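Local structure of uncharacterized protein (Pseudomonas aeruginosa UCBPP-PA14, 3FD9) at residues Trp190-Gly196 / Ala207-Pro213; Cys51-Arg57 / Cys84-Asp89; Trp122-Leu126 / Leu175-Leu179. The protein is a transcriptional antiactivator that probably silences the type III secretion regulon by keeping the activator ExsA from self-associating and binding DNA. All blocks are in the same frame, centred on the assembly; numbering follows the deposited sequence.

Interaction 1: residues Trp190-Gly196 / Ala207-Pro213; sequences WPNWQRG and AGFEPIP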
loop_
_atom_site.group_PDB
_atom_site.type_symbol
_atom_site.label_atom_id
_atom_site.label_comp_id
_atom_site.label_asym_id
_atom_site.label_seq_id
_atom_site.Cartn_x
_atom_site.Cartn_y
_atom_site.Cartn_z
ATOM N N TRP A 190 6.305 -27.992 20.879
ATOM C CA TRP A 190 5.087 -27.277 21.249
ATOM C C TRP A 190 3.964 -27.717 20.330
ATOM O O TRP A 190 3.526 -26.950 19.470
ATOM C CB TRP A 190 5.270 -25.772 21.096
ATOM C CG TRP A 190 4.192 -24.972 21.767
ATOM C CD1 TRP A 190 3.012 -25.439 22.265
ATOM C CD2 TRP A 190 4.190 -23.558 21.991
ATOM N NE1 TRP A 190 2.279 -24.406 22.801
ATOM C CE2 TRP A 190 2.981 -23.237 22.640
ATOM C CE3 TRP A 190 5.097 -22.530 21.714
ATOM C CZ2 TRP A 190 2.656 -21.935 23.015
ATOM C CZ3 TRP A 190 4.771 -21.236 22.084
ATOM C CH2 TRP A 190 3.560 -20.951 22.729
ATOM N N PRO A 191 3.489 -28.952 20.515
ATOM C CA PRO A 191 2.536 -29.591 19.603
ATOM C C PRO A 191 1.289 -28.750 19.352
ATOM O O PRO A 191 0.865 -28.651 18.202
ATOM C CB PRO A 191 2.164 -30.880 20.340
ATOM C CG PRO A 191 3.331 -31.141 21.259
ATOM C CD PRO A 191 3.791 -29.792 21.685
ATOM N N ASN A 192 0.724 -28.148 20.399
ATOM C CA ASN A 192 -0.564 -27.461 20.289
ATOM C C ASN A 192 -0.509 -25.971 19.962
ATOM O O ASN A 192 -1.481 -25.249 20.200
ATOM C CB ASN A 192 -1.383 -27.649 21.566
ATOM C CG ASN A 192 -1.766 -29.091 21.809
ATOM O OD1 ASN A 192 -1.824 -29.535 22.956
ATOM N ND2 ASN A 192 -2.030 -29.833 20.734
ATOM N N TRP A 193 0.615 -25.510 19.417
ATOM C CA TRP A 193 0.740 -24.112 19.001
ATOM C C TRP A 193 -0.319 -23.787 17.958
ATOM O O TRP A 193 -0.986 -22.774 18.061
ATOM C CB TRP A 193 2.146 -23.826 18.474
ATOM C CG TRP A 193 2.296 -22.562 17.663
ATOM C CD1 TRP A 193 2.494 -22.476 16.316
ATOM C CD2 TRP A 193 2.295 -21.216 18.151
ATOM N NE1 TRP A 193 2.605 -21.161 15.933
ATOM C CE2 TRP A 193 2.485 -20.368 17.042
ATOM C CE3 TRP A 193 2.147 -20.647 19.416
ATOM C CZ2 TRP A 193 2.528 -18.985 17.158
ATOM C CZ3 TRP A 193 2.188 -19.283 19.534
ATOM C CH2 TRP A 193 2.378 -18.459 18.411
ATOM N N GLN A 194 -0.476 -24.657 16.964
ATOM C CA GLN A 194 -1.529 -24.506 15.964
ATOM C C GLN A 194 -2.902 -24.403 16.617
ATOM O O GLN A 194 -3.575 -23.372 16.536
ATOM C CB GLN A 194 -1.526 -25.707 15.021
ATOM C CG GLN A 194 -0.233 -25.899 14.247
ATOM C CD GLN A 194 -0.179 -25.055 12.986
ATOM O OE1 GLN A 194 -1.219 -24.652 12.449
ATOM N NE2 GLN A 194 1.035 -24.786 12.499
ATOM N N ARG A 195 -3.311 -25.491 17.257
ATOM C CA ARG A 195 -4.612 -25.559 17.892
ATOM C C ARG A 195 -4.905 -24.316 18.716
ATOM O O ARG A 195 -5.995 -23.746 18.631
ATOM C CB ARG A 195 -4.709 -26.794 18.781
ATOM C CG ARG A 195 -6.116 -27.053 19.301
ATOM C CD ARG A 195 -6.127 -28.160 20.339
ATOM N NE ARG A 195 -5.404 -27.776 21.546
ATOM C CZ ARG A 195 -5.476 -28.434 22.696
ATOM N NH1 ARG A 195 -6.245 -29.511 22.797
ATOM N NH2 ARG A 195 -4.784 -28.013 23.746
ATOM N N GLY A 196 -3.928 -23.905 19.515
ATOM C CA GLY A 196 -4.090 -22.755 20.377
ATOM C C GLY A 196 -4.420 -21.501 19.603
ATOM O O GLY A 196 -5.248 -20.691 20.036
ATOM N N ALA A 207 -6.676 -21.354 25.967
ATOM C CA ALA A 207 -6.607 -22.727 26.463
ATOM C C ALA A 207 -6.021 -23.706 25.443
ATOM O O ALA A 207 -5.347 -24.665 25.808
ATOM C CB ALA A 207 -7.984 -23.190 26.922
ATOM N N GLY A 208 -6.281 -23.456 24.165
ATOM C CA GLY A 208 -5.864 -24.361 23.112
ATOM C C GLY A 208 -4.363 -24.527 22.997
ATOM O O GLY A 208 -3.898 -25.443 22.328
ATOM N N PHE A 209 -3.602 -23.642 23.638
ATOM C CA PHE A 209 -2.145 -23.632 23.497
ATOM C C PHE A 209 -1.449 -24.641 24.397
ATOM O O PHE A 209 -0.338 -25.080 24.095
ATOM C CB PHE A 209 -1.568 -22.244 23.798
ATOM C CG PHE A 209 -1.729 -21.261 22.688
ATOM C CD1 PHE A 209 -0.947 -21.350 21.554
ATOM C CD2 PHE A 209 -2.647 -20.229 22.789
ATOM C CE1 PHE A 209 -1.089 -20.436 20.530
ATOM C CE2 PHE A 209 -2.800 -19.315 21.780
ATOM C CZ PHE A 209 -2.026 -19.415 20.642
ATOM N N GLU A 210 -2.077 -24.989 25.515
ATOM C CA GLU A 210 -1.431 -25.880 26.469
ATOM C C GLU A 210 -1.466 -27.339 26.022
ATOM O O GLU A 210 -2.388 -27.762 25.317
ATOM C CB GLU A 210 -1.999 -25.699 27.878
ATOM C CG GLU A 210 -3.491 -25.452 27.948
ATOM C CD GLU A 210 -3.858 -24.515 29.090
ATOM O OE1 GLU A 210 -3.097 -23.549 29.331
ATOM O OE2 GLU A 210 -4.907 -24.736 29.738
ATOM N N PRO A 211 -0.447 -28.114 26.429
ATOM C CA PRO A 211 0.599 -27.665 27.353
ATOM C C PRO A 211 1.646 -26.799 26.660
ATOM O O PRO A 211 2.094 -27.147 25.564
ATOM C CB PRO A 211 1.251 -28.982 27.806
ATOM C CG PRO A 211 0.550 -30.088 27.045
ATOM C CD PRO A 211 -0.152 -29.454 25.904
ATOM N N ILE A 212 2.048 -25.705 27.300
ATOM C CA ILE A 212 3.075 -24.826 26.742
ATOM C C ILE A 212 4.467 -25.227 27.224
ATOM O O ILE A 212 4.608 -25.763 28.321
ATOM C CB ILE A 212 2.819 -23.352 27.123
ATOM C CG1 ILE A 212 3.302 -23.076 28.539
ATOM C CG2 ILE A 212 1.336 -23.011 27.005
ATOM C CD1 ILE A 212 3.686 -21.647 28.762
ATOM N N PRO A 213 5.505 -24.963 26.413
ATOM C CA PRO A 213 6.888 -25.298 26.781
ATOM C C PRO A 213 7.235 -24.783 28.171
ATOM O O PRO A 213 6.741 -23.731 28.554
ATOM C CB PRO A 213 7.712 -24.560 25.727
ATOM C CG PRO A 213 6.816 -24.495 24.545
ATOM C CD PRO A 213 5.431 -24.314 25.095
HETATM O O HOH W 1 -6.212 -20.727 22.579
#
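Arg195 grips a single backbone oxygen, Gly208 O, side-on with two nitrogens. Arg195 NE reaches Gly208 O at 2.9 Å, and Arg195 NH2 bonds the same oxygen at 3.1 Å from well above the carbonyl plane. The oxygen lies close to the guanidinium plane for both. A bend at the third side-chain torsion (chi3 66°) is what folds the arginine back onto the loop. Next along that loop, Phe209 O takes the indole N-H of Trp190, with Trp190 NE1 3.0 Å away and an N-H...O angle of 168°. The acceptor lies in the indole plane. Pro213 CD sits over one face of Trp190, 3.5 Å from the centroid of the five-membered ring, and Trp193 CE3 lies over the opposite face, toward its rim. A type I beta turn from Trp190 to Trp193 leads into helix 193-203, and the loop after that helix, with a 3-10 segment and a cis peptide before Pro211, folds back on its first turn. There Gly196 CA lies over the face of the Phe209 ring, though its exact place is less sure, while Phe209 CE1 meets Trp193 CE3 obliquely. Helix 96-115 backs the aromatic group, Tyr108 stacking on Trp193 and Trp111 meeting Trp190 edge-to-face. Met39 of the second subunit also packs on Trp193.

Interaction 2: residues Cys51-Arg57 / Cys84-Asp89; sequences CEWLQQR and CAELGD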
loop_
_atom_site.group_PDB
_atom_site.type_symbol
_atom_site.label_atom_id
_atom_site.label_comp_id
_atom_site.label_asym_id
_atom_site.label_seq_id
_atom_site.Cartn_x
_atom_site.Cartn_y
_atom_site.Cartn_z
ATOM N N CYS A 51 14.795 4.459 15.223
ATOM C CA CYS A 51 14.565 4.126 16.623
ATOM C C CYS A 51 13.946 2.740 16.808
ATOM O O CYS A 51 13.274 2.225 15.921
ATOM C CB CYS A 51 13.734 5.216 17.310
ATOM S SG CYS A 51 11.960 5.113 17.068
ATOM N N GLU A 52 14.181 2.141 17.968
ATOM C CA GLU A 52 13.754 0.764 18.232
ATOM C C GLU A 52 12.250 0.564 18.145
ATOM O O GLU A 52 11.788 -0.425 17.588
ATOM C CB GLU A 52 14.246 0.307 19.605
ATOM C CG GLU A 52 15.700 -0.119 19.627
ATOM C CD GLU A 52 15.910 -1.473 18.973
ATOM O OE1 GLU A 52 15.022 -1.915 18.202
ATOM O OE2 GLU A 52 16.965 -2.097 19.235
ATOM N N TRP A 53 11.498 1.501 18.721
ATOM C CA TRP A 53 10.035 1.446 18.742
ATOM C C TRP A 53 9.485 1.344 17.337
ATOM O O TRP A 53 8.753 0.419 17.019
ATOM C CB TRP A 53 9.459 2.681 19.434
ATOM C CG TRP A 53 7.966 2.768 19.405
ATOM C CD1 TRP A 53 7.089 2.039 20.157
ATOM C CD2 TRP A 53 7.165 3.650 18.604
ATOM N NE1 TRP A 53 5.796 2.402 19.866
ATOM C CE2 TRP A 53 5.813 3.388 18.913
ATOM C CE3 TRP A 53 7.459 4.626 17.641
ATOM C CZ2 TRP A 53 4.760 4.063 18.305
ATOM C CZ3 TRP A 53 6.413 5.300 17.037
ATOM C CH2 TRP A 53 5.074 5.013 17.372
ATOM N N LEU A 54 9.851 2.292 16.490
ATOM C CA LEU A 54 9.329 2.306 15.134
ATOM C C LEU A 54 9.834 1.094 14.353
ATOM O O LEU A 54 9.151 0.588 13.470
ATOM C CB LEU A 54 9.685 3.616 14.427
ATOM C CG LEU A 54 8.987 3.851 13.085
ATOM C CD1 LEU A 54 7.477 3.654 13.206
ATOM C CD2 LEU A 54 9.301 5.234 12.532
ATOM N N GLN A 55 11.030 0.624 14.687
ATOM C CA GLN A 55 11.592 -0.556 14.036
ATOM C C GLN A 55 10.797 -1.814 14.389
ATOM O O GLN A 55 10.638 -2.717 13.571
ATOM C CB GLN A 55 13.054 -0.742 14.442
ATOM C CG GLN A 55 13.996 0.319 13.911
ATOM C CD GLN A 55 14.263 0.162 12.437
ATOM O OE1 GLN A 55 13.982 -0.887 11.846
ATOM N NE2 GLN A 55 14.808 1.209 11.824
ATOM N N GLN A 56 10.319 -1.859 15.627
ATOM C CA GLN A 56 9.516 -2.960 16.128
ATOM C C GLN A 56 8.183 -2.985 15.395
ATOM O O GLN A 56 7.733 -4.034 14.936
ATOM C CB GLN A 56 9.303 -2.783 17.635
ATOM C CG GLN A 56 8.366 -3.780 18.318
ATOM C CD GLN A 56 8.438 -3.692 19.848
ATOM O OE1 GLN A 56 9.448 -4.061 20.460
ATOM N NE2 GLN A 56 7.366 -3.201 20.467
ATOM N N ARG A 57 7.556 -1.820 15.272
ATOM C CA ARG A 57 6.298 -1.725 14.546
ATOM C C ARG A 57 6.476 -2.119 13.088
ATOM O O ARG A 57 5.631 -2.818 12.531
ATOM C CB ARG A 57 5.681 -0.337 14.681
ATOM C CG ARG A 57 5.229 -0.052 16.100
ATOM C CD ARG A 57 4.321 1.144 16.183
ATOM N NE ARG A 57 3.020 0.863 15.581
ATOM C CZ ARG A 57 1.870 0.813 16.249
ATOM N NH1 ARG A 57 1.845 1.029 17.560
ATOM N NH2 ARG A 57 0.745 0.553 15.599
ATOM N N CYS A 84 13.306 9.239 21.482
ATOM C CA CYS A 84 12.719 8.000 20.992
ATOM C C CYS A 84 12.477 6.988 22.108
ATOM O O CYS A 84 11.600 6.133 22.005
ATOM C CB CYS A 84 13.629 7.373 19.943
ATOM S SG CYS A 84 13.847 8.376 18.482
ATOM N N ALA A 85 13.269 7.077 23.167
ATOM C CA ALA A 85 13.198 6.107 24.245
ATOM C C ALA A 85 11.904 6.238 25.036
ATOM O O ALA A 85 11.615 5.402 25.891
ATOM C CB ALA A 85 14.401 6.256 25.165
ATOM N N GLU A 86 11.132 7.285 24.753
ATOM C CA GLU A 86 9.883 7.536 25.469
ATOM C C GLU A 86 8.670 7.044 24.700
ATOM O O GLU A 86 7.543 7.106 25.191
ATOM C CB GLU A 86 9.730 9.024 25.777
ATOM C CG GLU A 86 10.507 9.470 26.997
ATOM C CD GLU A 86 10.087 8.712 28.248
ATOM O OE1 GLU A 86 8.862 8.620 28.499
ATOM O OE2 GLU A 86 10.976 8.211 28.979
ATOM N N LEU A 87 8.903 6.554 23.490
ATOM C CA LEU A 87 7.821 6.064 22.654
ATOM C C LEU A 87 7.408 4.664 23.068
ATOM O O LEU A 87 8.251 3.797 23.267
ATOM C CB LEU A 87 8.251 6.051 21.188
ATOM C CG LEU A 87 8.459 7.421 20.553
ATOM C CD1 LEU A 87 9.097 7.278 19.190
ATOM C CD2 LEU A 87 7.143 8.139 20.463
ATOM N N GLY A 88 6.105 4.447 23.189
ATOM C CA GLY A 88 5.566 3.129 23.455
ATOM C C GLY A 88 4.084 3.118 23.135
ATOM O O GLY A 88 3.511 4.150 22.772
ATOM N N ASP A 89 3.462 1.953 23.268
ATOM C CA ASP A 89 2.041 1.822 23.018
ATOM C C ASP A 89 1.319 1.389 24.276
ATOM O O ASP A 89 1.906 0.745 25.136
ATOM C CB ASP A 89 1.797 0.799 21.919
ATOM C CG ASP A 89 2.409 1.208 20.603
ATOM O OD1 ASP A 89 1.897 2.170 19.983
ATOM O OD2 ASP A 89 3.394 0.560 20.186
#
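Trp53 and Arg57, one turn apart on helix 52-60, reach across to Leu87, Gly88 and Asp89, the loop that leads into strand 90-92. The contact thus fastens the start of a helix to the chain entering the small parallel sheet, inside the N-terminal family region. The polar part centres on the Asp89 carboxylate. Trp53 NE1 donates to Asp89 OD2 at 3.0 Å, a somewhat bent bond (148°) that meets the oxygen from above the carboxylate plane. Arg57 NH1 forms a salt bridge with the other oxygen, Asp89 OD1, at 2.7 Å; a bend at chi3 (70°) brings its guanidinium there, its plane turned 63° from that of the carboxylate. Arg57 NE is held in turn by Leu62 O. Glu68 OE2 lies near Asp89 OD1, a pairing of like charges that may make Asp89 easier to protonate, though the arginine would work against this. On the backbone side, Asp89 N bonds Asp250 OD1 and the main chain pairs with His251. The apolar part is built on the indole of Trp53, sandwiched between the Arg57 side chain, whose CD lies over the rim of one face, and Leu87 on the opposite face. Leu87 CB stands 4.0 Å from the centroid of the five-membered ring, and Leu87 CD1 touches Trp53 CE3 at 3.5 Å. The cysteines add a capping bond and a van der Waals contact. Cys51 is the N-cap of helix 52-60, its SG accepting from Leu54 N at 3.6 Å. Beside that cap, Cys51 CB packs against Cys84 SG at 3.4 Å, yet Cys84 SG and Cys51 SG stay 4.0 Å apart, too far for a disulfide.

Interaction 3: residues Trp122-Leu126 / Leu175-Leu179; sequences WRLSL and LAGKL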
loop_
_atom_site.group_PDB
_atom_site.type_symbol
_atom_site.label_atom_id
_atom_site.label_comp_id
_atom_site.label_asym_id
_atom_site.label_seq_id
_atom_site.Cartn_x
_atom_site.Cartn_y
_atom_site.Cartn_z
ATOM N N TRP A 122 18.397 -16.980 9.161
ATOM C CA TRP A 122 17.966 -17.672 7.953
ATOM C C TRP A 122 16.717 -17.029 7.349
ATOM O O TRP A 122 16.636 -16.842 6.132
ATOM C CB TRP A 122 17.702 -19.154 8.230
ATOM C CG TRP A 122 18.885 -19.890 8.767
ATOM C CD1 TRP A 122 20.190 -19.489 8.726
ATOM C CD2 TRP A 122 18.880 -21.174 9.405
ATOM N NE1 TRP A 122 20.994 -20.438 9.310
ATOM C CE2 TRP A 122 20.215 -21.485 9.733
ATOM C CE3 TRP A 122 17.874 -22.091 9.736
ATOM C CZ2 TRP A 122 20.573 -22.668 10.377
ATOM C CZ3 TRP A 122 18.230 -23.267 10.376
ATOM C CH2 TRP A 122 19.569 -23.545 10.689
ATOM N N ARG A 123 15.749 -16.698 8.203
ATOM C CA ARG A 123 14.473 -16.161 7.744
ATOM C C ARG A 123 14.645 -14.892 6.937
ATOM O O ARG A 123 14.168 -14.803 5.801
ATOM C CB ARG A 123 13.519 -15.909 8.915
ATOM C CG ARG A 123 12.954 -17.185 9.512
ATOM C CD ARG A 123 11.861 -16.919 10.522
ATOM N NE ARG A 123 11.415 -18.170 11.134
ATOM C CZ ARG A 123 10.828 -19.162 10.466
ATOM N NH1 ARG A 123 10.615 -19.053 9.158
ATOM N NH2 ARG A 123 10.456 -20.268 11.101
ATOM N N LEU A 124 15.323 -13.906 7.519
ATOM C CA LEU A 124 15.505 -12.637 6.830
ATOM C C LEU A 124 16.362 -12.824 5.585
ATOM O O LEU A 124 16.144 -12.165 4.572
ATOM C CB LEU A 124 16.088 -11.572 7.761
ATOM C CG LEU A 124 17.516 -11.731 8.266
ATOM C CD1 LEU A 124 18.503 -11.155 7.262
ATOM C CD2 LEU A 124 17.661 -11.035 9.611
ATOM N N SER A 125 17.321 -13.738 5.653
ATOM C CA SER A 125 18.130 -14.051 4.482
ATOM C C SER A 125 17.239 -14.489 3.328
ATOM O O SER A 125 17.496 -14.147 2.173
ATOM C CB SER A 125 19.162 -15.136 4.795
ATOM O OG SER A 125 20.140 -14.665 5.708
ATOM N N LEU A 126 16.196 -15.251 3.638
ATOM C CA LEU A 126 15.213 -15.616 2.628
ATOM C C LEU A 126 14.591 -14.361 2.042
ATOM O O LEU A 126 14.503 -14.211 0.823
ATOM C CB LEU A 126 14.120 -16.507 3.213
ATOM C CG LEU A 126 14.331 -18.008 3.033
ATOM C CD1 LEU A 126 13.051 -18.764 3.355
ATOM C CD2 LEU A 126 14.796 -18.309 1.616
ATOM N N LEU A 175 18.406 -22.858 2.473
ATOM C CA LEU A 175 17.750 -22.148 3.564
ATOM C C LEU A 175 16.400 -22.783 3.890
ATOM O O LEU A 175 16.145 -23.175 5.029
ATOM C CB LEU A 175 17.561 -20.675 3.212
ATOM C CG LEU A 175 18.707 -19.705 3.503
ATOM C CD1 LEU A 175 19.090 -19.763 4.974
ATOM C CD2 LEU A 175 19.912 -19.994 2.625
ATOM N N ALA A 176 15.537 -22.887 2.886
ATOM C CA ALA A 176 14.234 -23.515 3.073
ATOM C C ALA A 176 14.382 -24.911 3.665
ATOM O O ALA A 176 13.493 -25.390 4.362
ATOM C CB ALA A 176 13.478 -23.574 1.758
ATOM N N GLY A 177 15.508 -25.561 3.381
ATOM C CA GLY A 177 15.768 -26.892 3.894
ATOM C C GLY A 177 16.023 -26.878 5.386
ATOM O O GLY A 177 15.364 -27.592 6.145
ATOM N N LYS A 178 16.981 -26.056 5.804
ATOM C CA LYS A 178 17.311 -25.905 7.217
ATOM C C LYS A 178 16.080 -25.509 8.024
ATOM O O LYS A 178 15.867 -25.998 9.134
ATOM C CB LYS A 178 18.392 -24.845 7.400
ATOM C CG LYS A 178 19.720 -25.148 6.733
ATOM C CD LYS A 178 20.664 -23.954 6.886
ATOM C CE LYS A 178 22.082 -24.264 6.426
ATOM N NZ LYS A 178 22.968 -23.080 6.600
ATOM N N LEU A 179 15.273 -24.617 7.461
ATOM C CA LEU A 179 14.103 -24.104 8.153
ATOM C C LEU A 179 13.007 -25.153 8.236
ATOM O O LEU A 179 12.215 -25.165 9.181
ATOM C CB LEU A 179 13.575 -22.854 7.452
ATOM C CG LEU A 179 14.407 -21.580 7.600
ATOM C CD1 LEU A 179 14.130 -20.625 6.461
ATOM C CD2 LEU A 179 14.131 -20.908 8.932
#
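Trp122 and Leu175 have the nearest CA atoms within segments 122-126 and 175-179, whose helix axes run roughly antiparallel, 10.0 Å apart at closest and 147° apart in direction. Trp122 reaches across to helix 157-189, its CG anti to the carbonyl carbon (chi1 -59°), which carries the indole out over Lys178. Lys178 crosses one face of that indole at about a right angle: Lys178 CB is 3.7 Å from the centroid of the Trp122 six-membered ring, and farther along the extended chain CD covers the same face near its rim. Leu175 CD1 touches Trp122 CB at 3.6 Å. Leu179 touches three residues: its CD2 comes to the indole edge at Trp122 CE3 and also lies over one face of the Arg123 guanidinium, while Leu179 CD1 meets Leu126 CD1 tip to tip at 3.8 Å. The Leu126 and Leu175 side chains slide past each other in opposite directions, Leu126 CD2 touching Leu175 CB at 4.0 Å. The contact is largely apolar and lies in the helical hairpin domain, near the N-terminal end of helix 119-147. The charged end of Arg123 is bound in a salt bridge to Glu112 of helix 96-115, and Arg42 of the second subunit packs on Leu126.

Overall arrangement
Starting from the N terminus, the chain first closes a loop at interaction 2, where the entry to strand 90-92 returns to helix 52-60 after passing through helix 66-76. Helix 96-115 then leads to the hairpin, and interaction 3 closes the second loop, joining helices 119-147 and 157-189 near their base. Helix 157-189 runs on to interaction 1, the shortest loop, which spans helix 193-203. The three loops follow in series; none nests in or crosses another. Interactions 2 and 3 lie on opposite sides of the chain's centre, their centres 27 Å apart. Interactions 1 and 3 are 24 Å apart between centres, and both touch the second subunit.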